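Nucleoporin nup120 (Schizosaccharomyces pombe, PDB 4GQ2) serves as a structural component of the nuclear pore complex, whose nucleoporins can also dock transiently associated nuclear transport factors. Local coordinates at residues R680-I685 against S797-I802; A676-V681 against S789-T794; A842-A847 against L901-K906. One frame throughout, in Å; residues are numbered along the deposited sequence.

In the fold
Interactions 1 and 2 lie along one helix pair, 672-703 against 790-803, with centres 8 Å apart. Interaction 2 lies nearer the N-terminal ends of both helices, and the first segments, 676-681 and 680-685, share Arg-680 and Val-681. Close by run strands 3-11 and 539-544, adjacent members of the eight-stranded sheet, so this helix pair sits where the helical part of the chain meets the beta-propeller. Interaction 3 comes later in the chain and joins helices 840-852 and 895-909 of the HEAT-repeat region, its centre 32 Å from that of interaction 1 and 36 Å from that of interaction 2. Interactions 1 and 2 thus pack helices on the propeller's flank; interaction 3, touching neither, builds the C-terminal helical stack.

Interaction 1 of 3, residues R680-I685 against S797-I802; sequences RVLDSI and SSLSAI
Leu-682 and Ile-685 meet Ser-798 and Leu-799 in a small, buried apolar contact between two helices of the alpha-helical part of the chain, helix 672-703 and helix 790-803. The local axes stay 11.5 Å apart at their closest and cross at -44°. With the CA atoms of Leu-682 and Leu-799 still 8.1 Å apart, the ends of the side chains have to bridge the gap. Leu-682 does most of this with both of its methyls. CD1 rests on the CB of Ser-798 at 3.9 Å, while its other methyl, CD2, meets the CD2 of Leu-799, also at 3.9 Å. The two leucines run past one another in opposite directions, overlapping at these methyls instead of meeting head-on. Both hold CG beside the backbone N (chi1 -73° in Leu-682, -66° in Leu-799), a setting that, with the second torsion extended, is consistent with their ends coming nearer the partner helix.

Ile-685, one helical turn on from Leu-682, adds its CG2 branch, 4.1 Å from the same CD2 of Leu-799. That single methyl therefore nestles against two residues of helix 672-703. The isoleucine crosses the leucine at roughly a right angle, and its CG1 arm leads off elsewhere. Ser-798 takes part through its carbon: its buried hydroxyl is hydrogen-bonded back to the carbonyl O of Thr-794 in its own helix, so a polar residue can face Leu-682 with its OG satisfied.

Around the contact, helix 770-777 supplies Ser-775 against Leu-682 and Phe-774 against Ser-798, and Phe-660 from a loop lies on Leu-799. Beyond Ile-685 comes Ile-549 of helix 548-553, while Val-681, just before Leu-682, touches Ala-8 of strand 3-11.

Interaction 2 of 3, residues A676-V681 against S789-T794; sequences ASVARV and SPLHAT
Helix 676-681, which brings Ser-677 and Val-678 to the contact, crosses helix 790-794 at -46°, with 9.7 Å between the local axes. The CA atoms of Val-678 and Leu-791 come to 6.4 Å of each other. This is helix-on-helix packing beside the beta-propeller: Ser-677 and Leu-791 both also touch Phe-542 of strand 539-544, and Ser-677 reaches Val-10 of strand 3-11. The second helix has only just begun, with Ser-789 in its N-cap position, so this contact is made by its opening residues, and later turns carry on along helix 672-703.

Val-678 carries the contact with its CG2 methyl. Because that branch stands beside the backbone N, with CG1 anti to it (chi1 169°), CG2 faces two partners at once. It lies 3.7 Å from the CD1 of Leu-791 and 3.8 Å from the CG2 of Thr-794. The valine and the leucine pass each other in opposite directions, whereas valine and threonine cross at about a right angle. Leu-791 uses the same CD1 methyl on the CB of Ser-677, 3.9 Å away. Ser-677 thus offers its carbon, while its OG is hydrogen-bonded to the carbonyl O of Phe-673, a turn earlier in its own helix.

Thr-794 is split in the same manner: its methyl turns to Val-678, while its hydroxyl donates within its own helix and accepts the backbone N-H of Ser-780 from strand 780-781. OG1 of Thr-794 donates to the carbonyl O of Pro-790 at 2.7 Å, tilted 21° out of the carbonyl plane, and the same oxygen also accepts the backbone N-H of Thr-794.

Interaction 3 of 3, residues A842-A847 against L901-K906; sequences AVYLKA and LHLSKK
His-902 opens the contact from helix 895-909, its imidazole meeting the phenol of Tyr-844 rim to rim, with neither ring over the face of the other. The ring centres are 5.8 Å apart and the planes are inclined at 40°. Tyr-844 reaches across because its CG is anti to the backbone N (chi1 172°), which carries the ring over the gap to the other helix, although the CB itself does not point there. His-902 also packs on Glu-882 and Ile-886 of helix 881-889. Leu-903 follows, placing CD2 at the edge of the phenol, 4.3 Å from CE1 of Tyr-844.

The helices are two of those in the HEAT-repeat region, a helical stack, and here they stand well apart: CA of Tyr-844 is 10.2 Å from CA of Leu-903. Phe-863 of helix 856-864 touches both of these residues. An alanine at Tyr-844 would remove the whole ring that spans this distance and would probably open a gap between the helices, leaving the rim of His-902 without its aromatic neighbour and Leu-903 with less packed against its CD2.

Interaction 1 of 3, residues R680-I685 against S797-I802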
loop_
_atom_site.group_PDB
_atom_site.type_symbol
_atom_site.label_atom_id
_atom_site.label_comp_id
_atom_site.label_asym_id
_atom_site.label_seq_id
_atom_site.Cartn_x
_atom_site.Cartn_y
_atom_site.Cartn_z
ATOM N N ARG A 680 -4.906 7.264 -5.896
ATOM C CA ARG A 680 -3.961 7.057 -6.994
ATOM C C ARG A 680 -3.273 8.355 -7.392
ATOM O O ARG A 680 -2.052 8.385 -7.575
ATOM C CB ARG A 680 -4.644 6.371 -8.187
ATOM C CG ARG A 680 -4.948 4.903 -7.899
ATOM C CD ARG A 680 -5.761 4.199 -8.981
ATOM N NE ARG A 680 -5.952 2.793 -8.625
ATOM C CZ ARG A 680 -5.137 1.799 -8.975
ATOM N NH1 ARG A 680 -4.078 2.025 -9.746
ATOM N NH2 ARG A 680 -5.403 0.561 -8.568
ATOM N N VAL A 681 -4.048 9.436 -7.493
ATOM C CA VAL A 681 -3.474 10.747 -7.802
ATOM C C VAL A 681 -2.537 11.219 -6.678
ATOM O O VAL A 681 -1.428 11.682 -6.960
ATOM C CB VAL A 681 -4.563 11.805 -8.095
ATOM C CG1 VAL A 681 -3.958 13.197 -8.191
ATOM C CG2 VAL A 681 -5.307 11.461 -9.374
ATOM N N LEU A 682 -2.973 11.085 -5.418
ATOM C CA LEU A 682 -2.119 11.419 -4.268
ATOM C C LEU A 682 -0.787 10.663 -4.291
ATOM O O LEU A 682 0.278 11.273 -4.162
ATOM C CB LEU A 682 -2.840 11.174 -2.934
ATOM C CG LEU A 682 -3.927 12.198 -2.590
ATOM C CD1 LEU A 682 -4.632 11.828 -1.296
ATOM C CD2 LEU A 682 -3.364 13.618 -2.529
ATOM N N ASP A 683 -0.851 9.343 -4.464
ATOM C CA ASP A 683 0.349 8.513 -4.508
ATOM C C ASP A 683 1.316 9.078 -5.550
ATOM O O ASP A 683 2.515 9.231 -5.299
ATOM C CB ASP A 683 -0.034 7.067 -4.852
ATOM C CG ASP A 683 1.170 6.159 -5.003
ATOM O OD1 ASP A 683 1.695 5.690 -3.979
ATOM O OD2 ASP A 683 1.590 5.908 -6.151
ATOM N N SER A 684 0.767 9.408 -6.715
ATOM C CA SER A 684 1.546 9.925 -7.829
ATOM C C SER A 684 2.123 11.324 -7.536
ATOM O O SER A 684 3.270 11.605 -7.858
ATOM C CB SER A 684 0.686 9.912 -9.094
ATOM O OG SER A 684 1.351 10.561 -10.150
ATOM N N ILE A 685 1.329 12.191 -6.915
ATOM C CA ILE A 685 1.800 13.522 -6.520
ATOM C C ILE A 685 2.840 13.444 -5.395
ATOM O O ILE A 685 3.890 14.094 -5.461
ATOM C CB ILE A 685 0.632 14.455 -6.107
ATOM C CG1 ILE A 685 -0.385 14.619 -7.244
ATOM C CG2 ILE A 685 1.152 15.820 -5.674
ATOM C CD1 ILE A 685 0.234 14.821 -8.605
ATOM N N SER A 797 -7.583 19.575 -1.257
ATOM C CA SER A 797 -7.794 19.658 0.191
ATOM C C SER A 797 -6.807 18.785 0.958
ATOM O O SER A 797 -6.222 19.233 1.949
ATOM C CB SER A 797 -9.229 19.275 0.557
ATOM O OG SER A 797 -10.154 20.066 -0.165
ATOM N N SER A 798 -6.629 17.543 0.488
ATOM C CA SER A 798 -5.673 16.596 1.080
ATOM C C SER A 798 -4.267 17.162 1.076
ATOM O O SER A 798 -3.571 17.095 2.087
ATOM C CB SER A 798 -5.690 15.264 0.332
ATOM O OG SER A 798 -6.989 14.700 0.329
ATOM N N LEU A 799 -3.858 17.723 -0.062
ATOM C CA LEU A 799 -2.551 18.375 -0.174
ATOM C C LEU A 799 -2.423 19.546 0.795
ATOM O O LEU A 799 -1.386 19.716 1.430
ATOM C CB LEU A 799 -2.276 18.841 -1.613
ATOM C CG LEU A 799 -2.128 17.731 -2.657
ATOM C CD1 LEU A 799 -1.879 18.323 -4.032
ATOM C CD2 LEU A 799 -1.021 16.752 -2.283
ATOM N N SER A 800 -3.487 20.338 0.911
ATOM C CA SER A 800 -3.524 21.450 1.856
ATOM C C SER A 800 -3.301 20.959 3.282
ATOM O O SER A 800 -2.479 21.516 4.009
ATOM C CB SER A 800 -4.848 22.212 1.750
ATOM O OG SER A 800 -4.859 23.328 2.622
ATOM N N ALA A 801 -4.009 19.897 3.665
ATOM C CA ALA A 801 -3.848 19.302 4.997
ATOM C C ALA A 801 -2.422 18.823 5.267
ATOM O O ALA A 801 -2.000 18.725 6.425
ATOM C CB ALA A 801 -4.831 18.159 5.194
ATOM N N ILE A 802 -1.686 18.526 4.202
ATOM C CA ILE A 802 -0.322 18.026 4.332
ATOM C C ILE A 802 0.642 19.174 4.576
ATOM O O ILE A 802 1.538 19.065 5.410
ATOM C CB ILE A 802 0.128 17.220 3.084
ATOM C CG1 ILE A 802 -0.709 15.946 2.934
ATOM C CG2 ILE A 802 1.611 16.874 3.166
ATOM C CD1 ILE A 802 -0.666 15.329 1.547
#

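Interaction 2 of 3, residues A676-V681 against S789-T794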
loop_
_atom_site.group_PDB
_atom_site.type_symbol
_atom_site.label_atom_id
_atom_site.label_comp_id
_atom_site.label_asym_id
_atom_site.label_seq_id
_atom_site.Cartn_x
_atom_site.Cartn_y
_atom_site.Cartn_z
ATOM N N ALA A 676 -10.687 5.672 -4.290
ATOM C CA ALA A 676 -9.672 4.990 -5.098
ATOM C C ALA A 676 -8.974 5.953 -6.057
ATOM O O ALA A 676 -7.757 5.906 -6.216
ATOM C CB ALA A 676 -10.292 3.837 -5.861
ATOM N N SER A 677 -9.751 6.834 -6.678
ATOM C CA SER A 677 -9.219 7.781 -7.656
ATOM C C SER A 677 -8.281 8.782 -6.998
ATOM O O SER A 677 -7.165 9.013 -7.477
ATOM C CB SER A 677 -10.366 8.512 -8.356
ATOM O OG SER A 677 -11.157 7.589 -9.092
ATOM N N VAL A 678 -8.738 9.361 -5.888
ATOM C CA VAL A 678 -7.952 10.321 -5.123
ATOM C C VAL A 678 -6.639 9.702 -4.642
ATOM O O VAL A 678 -5.567 10.308 -4.811
ATOM C CB VAL A 678 -8.760 10.890 -3.937
ATOM C CG1 VAL A 678 -7.860 11.676 -2.994
ATOM C CG2 VAL A 678 -9.899 11.769 -4.450
ATOM N N ALA A 679 -6.725 8.494 -4.075
ATOM C CA ALA A 679 -5.542 7.766 -3.597
ATOM C C ALA A 679 -4.482 7.573 -4.675
ATOM O O ALA A 679 -3.295 7.720 -4.406
ATOM C CB ALA A 679 -5.933 6.425 -2.991
ATOM N N ARG A 680 -4.906 7.264 -5.896
ATOM C CA ARG A 680 -3.961 7.057 -6.994
ATOM C C ARG A 680 -3.273 8.355 -7.392
ATOM O O ARG A 680 -2.052 8.385 -7.575
ATOM C CB ARG A 680 -4.644 6.371 -8.187
ATOM C CG ARG A 680 -4.948 4.903 -7.899
ATOM C CD ARG A 680 -5.761 4.199 -8.981
ATOM N NE ARG A 680 -5.952 2.793 -8.625
ATOM C CZ ARG A 680 -5.137 1.799 -8.975
ATOM N NH1 ARG A 680 -4.078 2.025 -9.746
ATOM N NH2 ARG A 680 -5.403 0.561 -8.568
ATOM N N VAL A 681 -4.048 9.436 -7.493
ATOM C CA VAL A 681 -3.474 10.747 -7.802
ATOM C C VAL A 681 -2.537 11.219 -6.678
ATOM O O VAL A 681 -1.428 11.682 -6.960
ATOM C CB VAL A 681 -4.563 11.805 -8.095
ATOM C CG1 VAL A 681 -3.958 13.197 -8.191
ATOM C CG2 VAL A 681 -5.307 11.461 -9.374
ATOM N N SER A 789 -15.079 19.218 -10.065
ATOM C CA SER A 789 -15.503 17.926 -9.500
ATOM C C SER A 789 -14.966 17.715 -8.082
ATOM O O SER A 789 -13.915 18.266 -7.733
ATOM C CB SER A 789 -15.006 16.783 -10.384
ATOM O OG SER A 789 -13.595 16.647 -10.285
ATOM N N PRO A 790 -15.665 16.891 -7.271
ATOM C CA PRO A 790 -15.181 16.554 -5.924
ATOM C C PRO A 790 -13.837 15.834 -5.945
ATOM O O PRO A 790 -13.156 15.773 -4.916
ATOM C CB PRO A 790 -16.265 15.621 -5.374
ATOM C CG PRO A 790 -16.951 15.081 -6.582
ATOM C CD PRO A 790 -16.936 16.212 -7.574
ATOM N N LEU A 791 -13.458 15.297 -7.105
ATOM C CA LEU A 791 -12.144 14.679 -7.265
ATOM C C LEU A 791 -11.022 15.695 -7.068
ATOM O O LEU A 791 -10.192 15.530 -6.173
ATOM C CB LEU A 791 -12.020 13.987 -8.620
ATOM C CG LEU A 791 -10.635 13.478 -9.034
ATOM C CD1 LEU A 791 -10.084 12.437 -8.066
ATOM C CD2 LEU A 791 -10.717 12.914 -10.445
ATOM N N HIS A 792 -11.009 16.745 -7.892
ATOM C CA HIS A 792 -10.015 17.811 -7.772
ATOM C C HIS A 792 -10.024 18.482 -6.415
ATOM O O HIS A 792 -8.966 18.860 -5.892
ATOM C CB HIS A 792 -10.204 18.848 -8.880
ATOM C CG HIS A 792 -9.183 19.961 -8.845
ATOM N ND1 HIS A 792 -7.967 19.844 -9.412
ATOM C CD2 HIS A 792 -9.218 21.218 -8.246
ATOM C CE1 HIS A 792 -7.262 20.974 -9.204
ATOM N NE2 HIS A 792 -8.027 21.813 -8.488
ATOM N N ALA A 793 -11.207 18.634 -5.823
ATOM C CA ALA A 793 -11.317 19.307 -4.527
ATOM C C ALA A 793 -10.723 18.464 -3.409
ATOM O O ALA A 793 -10.067 18.992 -2.516
ATOM C CB ALA A 793 -12.765 19.679 -4.217
ATOM N N THR A 794 -10.958 17.155 -3.454
ATOM C CA THR A 794 -10.434 16.254 -2.423
ATOM C C THR A 794 -8.902 16.193 -2.471
ATOM O O THR A 794 -8.231 16.350 -1.444
ATOM C CB THR A 794 -11.091 14.868 -2.503
ATOM O OG1 THR A 794 -12.512 15.033 -2.410
ATOM C CG2 THR A 794 -10.624 13.953 -1.368
#

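Interaction 3 of 3, residues A842-A847 against L901-K906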
loop_
_atom_site.group_PDB
_atom_site.type_symbol
_atom_site.label_atom_id
_atom_site.label_comp_id
_atom_site.label_asym_id
_atom_site.label_seq_id
_atom_site.Cartn_x
_atom_site.Cartn_y
_atom_site.Cartn_z
ATOM N N ALA A 842 -0.254 11.391 21.271
ATOM C CA ALA A 842 0.418 10.452 20.383
ATOM C C ALA A 842 0.933 9.258 21.162
ATOM O O ALA A 842 0.688 8.107 20.788
ATOM C CB ALA A 842 1.559 11.143 19.641
ATOM N N VAL A 843 1.632 9.546 22.254
ATOM C CA VAL A 843 2.212 8.521 23.106
ATOM C C VAL A 843 1.117 7.635 23.718
ATOM O O VAL A 843 1.243 6.405 23.749
ATOM C CB VAL A 843 3.144 9.142 24.176
ATOM C CG1 VAL A 843 3.816 8.053 25.013
ATOM C CG2 VAL A 843 4.216 10.005 23.507
ATOM N N TYR A 844 0.029 8.263 24.159
ATOM C CA TYR A 844 -1.128 7.548 24.677
ATOM C C TYR A 844 -1.678 6.615 23.602
ATOM O O TYR A 844 -2.043 5.463 23.878
ATOM C CB TYR A 844 -2.204 8.542 25.143
ATOM C CG TYR A 844 -3.517 7.898 25.529
ATOM C CD1 TYR A 844 -3.649 7.211 26.733
ATOM C CD2 TYR A 844 -4.631 7.971 24.688
ATOM C CE1 TYR A 844 -4.850 6.618 27.094
ATOM C CE2 TYR A 844 -5.837 7.373 25.043
ATOM C CZ TYR A 844 -5.934 6.699 26.250
ATOM O OH TYR A 844 -7.112 6.090 26.612
ATOM N N LEU A 845 -1.718 7.104 22.370
ATOM C CA LEU A 845 -2.204 6.290 21.258
ATOM C C LEU A 845 -1.227 5.152 20.919
ATOM O O LEU A 845 -1.664 4.046 20.603
ATOM C CB LEU A 845 -2.524 7.158 20.036
ATOM C CG LEU A 845 -3.044 6.501 18.753
ATOM C CD1 LEU A 845 -4.437 5.895 18.914
ATOM C CD2 LEU A 845 -3.019 7.545 17.646
ATOM N N LYS A 846 0.079 5.415 20.996
ATOM C CA LYS A 846 1.083 4.344 20.884
ATOM C C LYS A 846 0.755 3.229 21.879
ATOM O O LYS A 846 0.780 2.052 21.535
ATOM C CB LYS A 846 2.493 4.868 21.155
ATOM C CG LYS A 846 3.029 5.823 20.102
ATOM C CD LYS A 846 4.497 6.164 20.329
ATOM C CE LYS A 846 5.398 4.958 20.116
ATOM N NZ LYS A 846 6.832 5.349 20.002
ATOM N N ALA A 847 0.412 3.617 23.104
ATOM C CA ALA A 847 0.074 2.667 24.153
ATOM C C ALA A 847 -1.162 1.824 23.822
ATOM O O ALA A 847 -1.153 0.602 23.983
ATOM C CB ALA A 847 -0.099 3.394 25.477
ATOM N N LEU A 901 -6.602 6.033 37.101
ATOM C CA LEU A 901 -7.872 5.299 37.194
ATOM C C LEU A 901 -8.295 4.780 35.820
ATOM O O LEU A 901 -8.655 3.607 35.670
ATOM C CB LEU A 901 -8.993 6.180 37.758
ATOM C CG LEU A 901 -10.093 5.575 38.655
ATOM C CD1 LEU A 901 -11.404 6.345 38.494
ATOM C CD2 LEU A 901 -10.336 4.081 38.461
ATOM N N HIS A 902 -8.263 5.661 34.823
ATOM C CA HIS A 902 -8.589 5.262 33.463
ATOM C C HIS A 902 -7.712 4.137 32.983
ATOM O O HIS A 902 -8.198 3.155 32.429
ATOM C CB HIS A 902 -8.479 6.438 32.516
ATOM C CG HIS A 902 -8.598 6.048 31.071
ATOM N ND1 HIS A 902 -7.589 6.198 30.197
ATOM C CD2 HIS A 902 -9.647 5.470 30.366
ATOM C CE1 HIS A 902 -7.977 5.755 28.992
ATOM N NE2 HIS A 902 -9.234 5.307 29.096
ATOM N N LEU A 903 -6.411 4.273 33.198
ATOM C CA LEU A 903 -5.463 3.231 32.833
ATOM C C LEU A 903 -5.772 1.912 33.515
ATOM O O LEU A 903 -5.790 0.865 32.867
ATOM C CB LEU A 903 -4.034 3.667 33.145
ATOM C CG LEU A 903 -3.533 4.789 32.239
ATOM C CD1 LEU A 903 -2.018 4.870 32.315
ATOM C CD2 LEU A 903 -3.992 4.561 30.811
ATOM N N SER A 904 -6.044 1.972 34.816
ATOM C CA SER A 904 -6.416 0.787 35.581
ATOM C C SER A 904 -7.560 0.019 34.922
ATOM O O SER A 904 -7.442 -1.185 34.679
ATOM C CB SER A 904 -6.800 1.171 37.007
ATOM O OG SER A 904 -7.091 0.011 37.758
ATOM N N LYS A 905 -8.648 0.724 34.615
ATOM C CA LYS A 905 -9.830 0.114 33.994
ATOM C C LYS A 905 -9.507 -0.409 32.594
ATOM O O LYS A 905 -10.115 -1.380 32.137
ATOM C CB LYS A 905 -11.000 1.113 33.916
ATOM C CG LYS A 905 -11.540 1.596 35.258
ATOM C CD LYS A 905 -12.336 2.889 35.117
ATOM C CE LYS A 905 -13.842 2.656 35.131
ATOM N NZ LYS A 905 -14.366 2.544 36.524
ATOM N N LYS A 906 -8.555 0.239 31.920
ATOM C CA LYS A 906 -8.195 -0.133 30.555
ATOM C C LYS A 906 -7.333 -1.392 30.533
ATOM O O LYS A 906 -7.573 -2.296 29.741
ATOM C CB LYS A 906 -7.494 1.018 29.825
ATOM C CG LYS A 906 -7.492 0.880 28.310
ATOM C CD LYS A 906 -8.843 1.276 27.738
ATOM C CE LYS A 906 -9.057 0.709 26.350
ATOM N NZ LYS A 906 -10.514 0.598 26.071
#